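Local coordinates for MHC class I protein (Ginglymostoma cirratum, PDB 6LUP) that binds a peptide in the groove of its alpha 1 and alpha 2 domains and, as an MHC class I molecule, probably presents it to T cells, at residues Tyr7-Ser12 against Gln63-Trp68. Sequence-based numbering, arbitrary orientation.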
# COMPACT_ATOMS: atom_id res chain seq x y z
N TYR A 7 -0.90 9.18 -6.44
CA TYR A 7 0.11 8.46 -7.22
C TYR A 7 1.41 8.28 -6.44
O TYR A 7 1.83 9.18 -5.70
CB TYR A 7 0.40 9.20 -8.51
CG TYR A 7 -0.67 9.04 -9.55
CD1 TYR A 7 -1.78 9.90 -9.59
CD2 TYR A 7 -0.59 8.04 -10.51
CE1 TYR A 7 -2.76 9.75 -10.55
CE2 TYR A 7 -1.57 7.88 -11.48
CZ TYR A 7 -2.65 8.74 -11.49
OH TYR A 7 -3.62 8.59 -12.45
N PHE A 8 2.04 7.12 -6.61
CA PHE A 8 3.26 6.77 -5.89
C PHE A 8 4.33 6.34 -6.88
O PHE A 8 4.16 5.36 -7.60
CB PHE A 8 2.99 5.65 -4.87
CG PHE A 8 1.96 6.01 -3.84
CD1 PHE A 8 0.60 5.97 -4.14
CD2 PHE A 8 2.34 6.41 -2.56
CE1 PHE A 8 -0.36 6.32 -3.20
CE2 PHE A 8 1.38 6.76 -1.61
CZ PHE A 8 0.03 6.71 -1.93
N PHE A 9 5.43 7.10 -6.92
CA PHE A 9 6.52 6.86 -7.85
C PHE A 9 7.74 6.37 -7.09
O PHE A 9 8.16 7.00 -6.12
CB PHE A 9 6.92 8.16 -8.57
CG PHE A 9 5.82 8.82 -9.35
CD1 PHE A 9 4.75 9.44 -8.71
CD2 PHE A 9 5.88 8.87 -10.73
CE1 PHE A 9 3.76 10.08 -9.44
CE2 PHE A 9 4.89 9.51 -11.47
CZ PHE A 9 3.82 10.11 -10.83
N THR A 10 8.32 5.25 -7.54
CA THR A 10 9.57 4.76 -6.95
C THR A 10 10.63 4.56 -8.03
O THR A 10 10.43 3.79 -8.97
CB THR A 10 9.38 3.45 -6.16
OG1 THR A 10 8.38 3.65 -5.15
CG2 THR A 10 10.68 3.02 -5.50
N TRP A 11 11.75 5.26 -7.87
CA TRP A 11 12.94 5.03 -8.68
C TRP A 11 13.99 4.31 -7.85
O TRP A 11 14.37 4.77 -6.77
CB TRP A 11 13.52 6.35 -9.20
CG TRP A 11 12.64 7.08 -10.17
CD1 TRP A 11 12.68 6.99 -11.53
CD2 TRP A 11 11.62 8.04 -9.86
NE1 TRP A 11 11.74 7.83 -12.09
CE2 TRP A 11 11.07 8.48 -11.09
CE3 TRP A 11 11.11 8.56 -8.66
CZ2 TRP A 11 10.04 9.43 -11.15
CZ3 TRP A 11 10.09 9.51 -8.73
CH2 TRP A 11 9.56 9.93 -9.97
N SER A 12 14.45 3.16 -8.35
CA SER A 12 15.50 2.39 -7.70
C SER A 12 16.76 2.35 -8.54
O SER A 12 16.70 2.38 -9.77
CB SER A 12 15.04 0.95 -7.43
OG SER A 12 13.96 0.93 -6.52
N GLN A 63 2.83 8.44 -21.97
CA GLN A 63 3.78 9.51 -22.29
C GLN A 63 4.23 10.30 -21.06
O GLN A 63 5.42 10.62 -20.91
CB GLN A 63 3.18 10.45 -23.34
CG GLN A 63 4.08 11.62 -23.72
CD GLN A 63 5.36 11.18 -24.42
OE1 GLN A 63 5.32 10.49 -25.44
NE2 GLN A 63 6.50 11.59 -23.88
N THR A 64 3.28 10.61 -20.18
CA THR A 64 3.56 11.33 -18.94
C THR A 64 4.60 10.57 -18.11
O THR A 64 5.60 11.13 -17.66
CB THR A 64 2.27 11.51 -18.12
OG1 THR A 64 1.32 12.29 -18.87
CG2 THR A 64 2.54 12.20 -16.79
N LEU A 65 4.35 9.27 -17.94
CA LEU A 65 5.21 8.43 -17.13
C LEU A 65 6.56 8.21 -17.79
O LEU A 65 7.58 8.04 -17.12
CB LEU A 65 4.52 7.12 -16.78
CG LEU A 65 3.69 7.06 -15.49
CD1 LEU A 65 4.58 7.09 -14.26
CD2 LEU A 65 2.66 8.18 -15.41
N ARG A 66 6.57 8.23 -19.13
CA ARG A 66 7.82 8.16 -19.87
C ARG A 66 8.72 9.36 -19.61
O ARG A 66 9.93 9.24 -19.65
CB ARG A 66 7.57 7.98 -21.36
CG ARG A 66 7.34 6.53 -21.74
CD ARG A 66 6.70 6.41 -23.10
NE ARG A 66 6.40 5.02 -23.41
CZ ARG A 66 6.22 4.55 -24.64
NH1 ARG A 66 6.33 5.36 -25.69
NH2 ARG A 66 5.95 3.26 -24.83
N GLY A 67 8.11 10.52 -19.33
CA GLY A 67 8.85 11.71 -18.94
C GLY A 67 9.40 11.58 -17.53
O GLY A 67 10.51 12.03 -17.24
N TRP A 68 8.61 10.97 -16.64
CA TRP A 68 9.01 10.78 -15.25
C TRP A 68 10.15 9.77 -15.10
O TRP A 68 10.97 9.89 -14.20
CB TRP A 68 7.83 10.33 -14.39
CG TRP A 68 6.86 11.42 -14.00
CD1 TRP A 68 5.57 11.55 -14.43
CD2 TRP A 68 7.09 12.51 -13.10
NE1 TRP A 68 4.98 12.66 -13.86
CE2 TRP A 68 5.89 13.27 -13.04
CE3 TRP A 68 8.19 12.92 -12.34
CZ2 TRP A 68 5.77 14.41 -12.25
CZ3 TRP A 68 8.06 14.07 -11.56
CH2 TRP A 68 6.86 14.79 -11.52
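W11 NE1 reaches up from the sheet floor of the MHC class I peptide-binding groove and gives a weak, bent hydrogen bond to W68 O on the groove-wall helix 55-82 (3.0 Å, N-H...O angle 128°). The same N-H makes a second weak bond, to the carbonyl oxygen of E69, and W68 O lies at the edge of the W11 indole, near its plane. A tryptophan suits this place because its ring is long enough to bridge floor and wall while the single N-H of that ring meets the helix backbone carbonyls. Beside the bond, W11 CZ2 packs 4.0 Å from W68 CB, and W11 stacks on F21 of the adjacent strand.

F9, two residues back on the same sheet face, has a wholly apolar side chain and packs against W68 and L65 of the helix. With its CG beside the backbone N and anti to the carbonyl carbon (chi1 -59°), the ring sends CE2 over one face of the W68 indole. The two form an edge-to-face pair, planes at 53°, with the centroids of the F9 ring and the W68 five-membered ring 4.7 Å apart. W68 suits its place by giving F9 an indole face while its NE1 hydrogen-bonds the backbone of the bound peptide. L65, which also touches an apolar peptide side chain, bends its end toward the floor and sets its branch methyl CD1 3.7 Å from F9 CE2.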